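Local atomic coordinates of amidase (Bacillus anthracis, PDB entry 5EWQ), a protein that probably hydrolyses amide bonds as a member of the amidase family, releasing a carboxylate and ammonia or an amine. Residues A[15-29]-A[80-94]. Numbering follows the deposited sequence.
Sequences IVYDKERVLQPIHNQ and QNGITLNSVTEINPN
V22 and I91 join helix 20-28 to strand 88-91, an outermost strand of the large mixed sheet, in helix-on-strand packing with a salt bridge beside it and an amide hydrogen bond beyond the helix end. The short axes approach to 7.2 Å and cross at 37°. With CG1 anti to the backbone N, V22 turns this methyl to I91 CG1 at 3.6 Å, the side chains crossing at about a right angle; V22 CG2 faces the strand backbone, 3.3 Å from V88 O. One turn on, P25 CB rests 3.8 Å from I91 CG2. V22 CB and CG1 also cover the aliphatic part of Q80, whose OE1 is bound by K187.

Beside the apolar contact, NH1 of R21 reaches both syn lone pairs of E90, OE2 at 3.1 Å and OE1 at 3.2 Å, with the guanidinium and carboxylate planes 81° apart. R21 NE donates to D18 OD2 at 2.7 Å, meeting that oxygen on its anti side but well out of the carboxylate plane. NH2 pairs with D142, so three carboxylates surround the guanidinium and probably restrict its rotation. Q29 NE2 donates to N92 O at 3.1 Å (163°), with the acceptor in the amide plane of Q29, tying helix exit to strand exit.

T89 and E90 form a classic beta bulge against strand 161-166. The arrangement is an N-terminal helix packed along the edge strand of an amidase-family alpha/beta fold.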
loop_
_atom_site.group_PDB
_atom_site.type_symbol
_atom_site.label_atom_id
_atom_site.label_comp_id
_atom_site.label_asym_id
_atom_site.label_seq_id
_atom_site.Cartn_x
_atom_site.Cartn_y
_atom_site.Cartn_z
ATOM N N ILE A 15 -17.626 8.254 9.773
ATOM C CA ILE A 15 -18.365 8.706 8.603
ATOM C C ILE A 15 -18.290 7.668 7.487
ATOM O O ILE A 15 -17.202 7.271 7.072
ATOM C CB ILE A 15 -17.828 10.050 8.081
ATOM C CG1 ILE A 15 -17.821 11.092 9.199
ATOM C CG2 ILE A 15 -18.658 10.532 6.908
ATOM C CD1 ILE A 15 -17.262 12.431 8.778
ATOM N N VAL A 16 -19.451 7.230 7.009
ATOM C CA VAL A 16 -19.514 6.224 5.954
ATOM C C VAL A 16 -20.471 6.645 4.840
ATOM O O VAL A 16 -21.665 6.830 5.073
ATOM C CB VAL A 16 -19.958 4.852 6.507
ATOM C CG1 VAL A 16 -20.153 3.858 5.372
ATOM C CG2 VAL A 16 -18.944 4.329 7.510
ATOM N N TYR A 17 -19.935 6.792 3.631
ATOM C CA TYR A 17 -20.734 7.179 2.471
ATOM C C TYR A 17 -21.031 5.983 1.574
ATOM O O TYR A 17 -20.177 5.113 1.396
ATOM C CB TYR A 17 -20.013 8.251 1.651
ATOM C CG TYR A 17 -19.688 9.519 2.404
ATOM C CD1 TYR A 17 -20.660 10.189 3.135
ATOM C CD2 TYR A 17 -18.404 10.045 2.381
ATOM C CE1 TYR A 17 -20.360 11.352 3.821
ATOM C CE2 TYR A 17 -18.094 11.205 3.063
ATOM C CZ TYR A 17 -19.074 11.854 3.780
ATOM O OH TYR A 17 -18.767 13.009 4.461
ATOM N N ASP A 18 -22.239 5.958 1.014
ATOM C CA ASP A 18 -22.627 4.985 -0.006
ATOM C C ASP A 18 -22.312 3.546 0.405
ATOM O O ASP A 18 -21.456 2.893 -0.192
ATOM C CB ASP A 18 -21.937 5.321 -1.331
ATOM C CG ASP A 18 -22.549 4.595 -2.512
ATOM O OD1 ASP A 18 -23.677 4.079 -2.376
ATOM O OD2 ASP A 18 -21.902 4.549 -3.580
ATOM N N LYS A 19 -23.007 3.062 1.428
ATOM C CA LYS A 19 -22.731 1.744 1.985
ATOM C C LYS A 19 -23.161 0.621 1.041
ATOM O O LYS A 19 -22.562 -0.454 1.029
ATOM C CB LYS A 19 -23.425 1.590 3.340
ATOM C CG LYS A 19 -23.011 0.351 4.111
ATOM C CD LYS A 19 -22.490 0.710 5.492
ATOM C CE LYS A 19 -23.577 1.332 6.351
ATOM N NZ LYS A 19 -23.099 1.602 7.735
ATOM N N GLU A 20 -24.192 0.881 0.241
ATOM C CA GLU A 20 -24.726 -0.128 -0.670
ATOM C C GLU A 20 -23.831 -0.343 -1.888
ATOM O O GLU A 20 -24.073 -1.241 -2.695
ATOM C CB GLU A 20 -26.136 0.257 -1.120
ATOM C CG GLU A 20 -27.167 0.221 -0.006
ATOM C CD GLU A 20 -27.347 -1.168 0.580
ATOM O OE1 GLU A 20 -27.221 -2.157 -0.173
ATOM O OE2 GLU A 20 -27.612 -1.271 1.796
ATOM N N ARG A 21 -22.800 0.485 -2.017
ATOM C CA ARG A 21 -21.823 0.336 -3.090
ATOM C C ARG A 21 -21.024 -0.951 -2.912
ATOM O O ARG A 21 -20.603 -1.577 -3.885
ATOM C CB ARG A 21 -20.887 1.547 -3.128
ATOM C CG ARG A 21 -19.746 1.436 -4.127
ATOM C CD ARG A 21 -18.835 2.653 -4.060
ATOM N NE ARG A 21 -19.467 3.847 -4.611
ATOM C CZ ARG A 21 -19.337 4.241 -5.874
ATOM N NH1 ARG A 21 -18.595 3.534 -6.717
ATOM N NH2 ARG A 21 -19.948 5.341 -6.294
ATOM N N VAL A 22 -20.830 -1.344 -1.658
ATOM C CA VAL A 22 -20.044 -2.525 -1.324
ATOM C C VAL A 22 -20.937 -3.719 -0.986
ATOM O O VAL A 22 -20.665 -4.845 -1.403
ATOM C CB VAL A 22 -19.096 -2.240 -0.138
ATOM C CG1 VAL A 22 -18.396 -3.512 0.316
ATOM C CG2 VAL A 22 -18.081 -1.176 -0.521
ATOM N N LEU A 23 -22.010 -3.460 -0.245
ATOM C CA LEU A 23 -22.892 -4.523 0.232
ATOM C C LEU A 23 -23.635 -5.242 -0.892
ATOM O O LEU A 23 -23.729 -6.469 -0.891
ATOM C CB LEU A 23 -23.902 -3.957 1.233
ATOM C CG LEU A 23 -23.330 -3.488 2.571
ATOM C CD1 LEU A 23 -24.438 -2.966 3.471
ATOM C CD2 LEU A 23 -22.568 -4.616 3.249
ATOM N N GLN A 24 -24.164 -4.479 -1.843
ATOM C CA GLN A 24 -24.950 -5.053 -2.936
ATOM C C GLN A 24 -24.151 -5.995 -3.849
ATOM O O GLN A 24 -24.662 -7.049 -4.224
ATOM C CB GLN A 24 -25.599 -3.942 -3.767
ATOM C CG GLN A 24 -26.844 -3.351 -3.127
ATOM C CD GLN A 24 -27.455 -2.237 -3.953
ATOM O OE1 GLN A 24 -26.884 -1.804 -4.953
ATOM N NE2 GLN A 24 -28.625 -1.766 -3.535
ATOM N N PRO A 25 -22.909 -5.627 -4.224
ATOM C CA PRO A 25 -22.133 -6.628 -4.964
ATOM C C PRO A 25 -21.875 -7.882 -4.134
ATOM O O PRO A 25 -21.833 -8.982 -4.681
ATOM C CB PRO A 25 -20.823 -5.900 -5.275
ATOM C CG PRO A 25 -21.190 -4.466 -5.285
ATOM C CD PRO A 25 -22.227 -4.319 -4.211
ATOM N N ILE A 26 -21.708 -7.708 -2.826
ATOM C CA ILE A 26 -21.516 -8.834 -1.919
ATOM C C ILE A 26 -22.804 -9.639 -1.768
ATOM O O ILE A 26 -22.791 -10.867 -1.847
ATOM C CB ILE A 26 -21.039 -8.359 -0.530
ATOM C CG1 ILE A 26 -19.633 -7.767 -0.623
ATOM C CG2 ILE A 26 -21.055 -9.505 0.467
ATOM C CD1 ILE A 26 -19.103 -7.246 0.696
ATOM N N HIS A 27 -23.916 -8.938 -1.565
ATOM C CA HIS A 27 -25.214 -9.579 -1.378
ATOM C C HIS A 27 -25.666 -10.359 -2.611
ATOM O O HIS A 27 -26.316 -11.397 -2.493
ATOM C CB HIS A 27 -26.271 -8.534 -1.008
ATOM C CG HIS A 27 -27.676 -9.053 -1.048
ATOM N ND1 HIS A 27 -28.576 -8.685 -2.024
ATOM C CD2 HIS A 27 -28.332 -9.913 -0.234
ATOM C CE1 HIS A 27 -29.729 -9.294 -1.808
ATOM N NE2 HIS A 27 -29.607 -10.045 -0.729
ATOM N N ASN A 28 -25.320 -9.854 -3.792
ATOM C CA ASN A 28 -25.732 -10.486 -5.042
ATOM C C ASN A 28 -25.082 -11.847 -5.263
ATOM O O ASN A 28 -25.743 -12.797 -5.683
ATOM C CB ASN A 28 -25.423 -9.568 -6.229
ATOM C CG ASN A 28 -26.376 -8.392 -6.320
ATOM O OD1 ASN A 28 -27.526 -8.474 -5.887
ATOM N ND2 ASN A 28 -25.903 -7.288 -6.888
ATOM N N GLN A 29 -23.788 -11.943 -4.978
ATOM C CA GLN A 29 -23.057 -13.186 -5.204
ATOM C C GLN A 29 -22.905 -14.000 -3.922
ATOM O O GLN A 29 -21.995 -14.819 -3.800
ATOM C CB GLN A 29 -21.684 -12.893 -5.814
ATOM C CG GLN A 29 -20.828 -11.939 -5.003
ATOM C CD GLN A 29 -19.671 -11.374 -5.804
ATOM O OE1 GLN A 29 -19.297 -11.916 -6.844
ATOM N NE2 GLN A 29 -19.101 -10.274 -5.326
ATOM N N GLN A 80 -18.311 -2.990 6.445
ATOM C CA GLN A 80 -19.478 -2.139 6.240
ATOM C C GLN A 80 -20.517 -2.349 7.340
ATOM O O GLN A 80 -21.533 -1.656 7.390
ATOM C CB GLN A 80 -20.097 -2.402 4.866
ATOM C CG GLN A 80 -19.160 -2.101 3.705
ATOM C CD GLN A 80 -18.697 -0.655 3.686
ATOM O OE1 GLN A 80 -19.506 0.269 3.785
ATOM N NE2 GLN A 80 -17.389 -0.452 3.569
ATOM N N ASN A 81 -20.255 -3.311 8.219
ATOM C CA ASN A 81 -21.099 -3.538 9.386
ATOM C C ASN A 81 -20.256 -3.884 10.605
ATOM O O ASN A 81 -19.029 -3.932 10.523
ATOM C CB ASN A 81 -22.117 -4.647 9.116
ATOM C CG ASN A 81 -23.174 -4.237 8.110
ATOM O OD1 ASN A 81 -24.103 -3.497 8.436
ATOM N ND2 ASN A 81 -23.041 -4.721 6.880
ATOM N N GLY A 82 -20.917 -4.125 11.733
ATOM C CA GLY A 82 -20.224 -4.428 12.971
ATOM C C GLY A 82 -19.317 -3.290 13.395
ATOM O O GLY A 82 -19.778 -2.173 13.624
ATOM N N ILE A 83 -18.021 -3.573 13.485
ATOM C CA ILE A 83 -17.040 -2.561 13.854
ATOM C C ILE A 83 -16.945 -1.493 12.761
ATOM O O ILE A 83 -16.556 -0.354 13.026
ATOM C CB ILE A 83 -15.648 -3.193 14.114
ATOM C CG1 ILE A 83 -14.704 -2.185 14.775
ATOM C CG2 ILE A 83 -15.051 -3.757 12.832
ATOM C CD1 ILE A 83 -15.169 -1.716 16.136
ATOM N N THR A 84 -17.319 -1.876 11.540
ATOM C CA THR A 84 -17.399 -0.965 10.397
ATOM C C THR A 84 -16.108 -0.177 10.186
ATOM O O THR A 84 -16.058 1.029 10.427
ATOM C CB THR A 84 -18.575 0.022 10.552
ATOM O OG1 THR A 84 -19.706 -0.662 11.107
ATOM C CG2 THR A 84 -18.958 0.622 9.204
ATOM N N LEU A 85 -15.066 -0.868 9.733
ATOM C CA LEU A 85 -13.772 -0.237 9.501
ATOM C C LEU A 85 -13.819 0.695 8.297
ATOM O O LEU A 85 -13.052 1.658 8.219
ATOM C CB LEU A 85 -12.687 -1.296 9.302
ATOM C CG LEU A 85 -12.515 -2.304 10.440
ATOM C CD1 LEU A 85 -11.423 -3.310 10.110
ATOM C CD2 LEU A 85 -12.213 -1.595 11.751
ATOM N N ASN A 86 -14.724 0.400 7.366
ATOM C CA ASN A 86 -14.905 1.197 6.156
ATOM C C ASN A 86 -13.597 1.389 5.397
ATOM O O ASN A 86 -13.111 2.512 5.251
ATOM C CB ASN A 86 -15.517 2.558 6.499
ATOM C CG ASN A 86 -16.072 3.273 5.280
ATOM O OD1 ASN A 86 -16.382 2.647 4.267
ATOM N ND2 ASN A 86 -16.203 4.592 5.375
ATOM N N SER A 87 -13.028 0.286 4.922
ATOM C CA SER A 87 -11.744 0.326 4.233
ATOM C C SER A 87 -11.862 -0.138 2.787
ATOM O O SER A 87 -10.879 -0.135 2.045
ATOM C CB SER A 87 -10.721 -0.537 4.970
ATOM O OG SER A 87 -11.111 -1.899 4.967
ATOM N N VAL A 88 -13.066 -0.535 2.393
ATOM C CA VAL A 88 -13.308 -1.015 1.037
ATOM C C VAL A 88 -14.210 -0.058 0.266
ATOM O O VAL A 88 -15.319 0.249 0.702
ATOM C CB VAL A 88 -13.946 -2.415 1.045
ATOM C CG1 VAL A 88 -14.217 -2.882 -0.374
ATOM C CG2 VAL A 88 -13.047 -3.400 1.774
ATOM N N THR A 89 -13.726 0.414 -0.879
ATOM C CA THR A 89 -14.501 1.318 -1.719
ATOM C C THR A 89 -15.317 0.557 -2.753
ATOM O O THR A 89 -16.486 0.861 -2.980
ATOM C CB THR A 89 -13.602 2.332 -2.452
ATOM O OG1 THR A 89 -12.550 1.636 -3.133
ATOM C CG2 THR A 89 -12.998 3.321 -1.471
ATOM N N GLU A 90 -14.696 -0.435 -3.380
ATOM C CA GLU A 90 -15.348 -1.168 -4.454
ATOM C C GLU A 90 -15.213 -2.677 -4.289
ATOM O O GLU A 90 -14.242 -3.167 -3.713
ATOM C CB GLU A 90 -14.771 -0.743 -5.806
ATOM C CG GLU A 90 -15.806 -0.634 -6.908
ATOM C CD GLU A 90 -16.711 0.570 -6.731
ATOM O OE1 GLU A 90 -17.904 0.478 -7.097
ATOM O OE2 GLU A 90 -16.229 1.608 -6.229
ATOM N N ILE A 91 -16.200 -3.408 -4.798
ATOM C CA ILE A 91 -16.169 -4.865 -4.799
ATOM C C ILE A 91 -16.476 -5.391 -6.193
ATOM O O ILE A 91 -17.464 -4.996 -6.807
ATOM C CB ILE A 91 -17.177 -5.462 -3.794
ATOM C CG1 ILE A 91 -16.701 -5.233 -2.359
ATOM C CG2 ILE A 91 -17.370 -6.950 -4.044
ATOM C CD1 ILE A 91 -15.430 -5.977 -2.012
ATOM N N ASN A 92 -15.616 -6.273 -6.695
ATOM C CA ASN A 92 -15.833 -6.908 -7.988
ATOM C C ASN A 92 -17.099 -7.760 -7.965
ATOM O O ASN A 92 -17.183 -8.730 -7.213
ATOM C CB ASN A 92 -14.621 -7.764 -8.370
ATOM C CG ASN A 92 -14.630 -8.184 -9.832
ATOM O OD1 ASN A 92 -15.677 -8.239 -10.476
ATOM N ND2 ASN A 92 -13.450 -8.490 -10.362
ATOM N N PRO A 93 -18.094 -7.394 -8.787
ATOM C CA PRO A 93 -19.329 -8.179 -8.881
ATOM C C PRO A 93 -19.093 -9.527 -9.554
ATOM O O PRO A 93 -19.899 -10.444 -9.401
ATOM C CB PRO A 93 -20.244 -7.293 -9.730
ATOM C CG PRO A 93 -19.311 -6.471 -10.546
ATOM C CD PRO A 93 -18.127 -6.210 -9.663
ATOM N N ASN A 94 -17.992 -9.636 -10.290
ATOM C CA ASN A 94 -17.635 -10.875 -10.966
ATOM C C ASN A 94 -16.561 -11.647 -10.207
ATOM O O ASN A 94 -15.925 -12.541 -10.761
ATOM C CB ASN A 94 -17.154 -10.588 -12.390
ATOM C CG ASN A 94 -18.181 -9.835 -13.213
ATOM O OD1 ASN A 94 -19.386 -10.013 -13.037
ATOM N ND2 ASN A 94 -17.706 -8.987 -14.118
#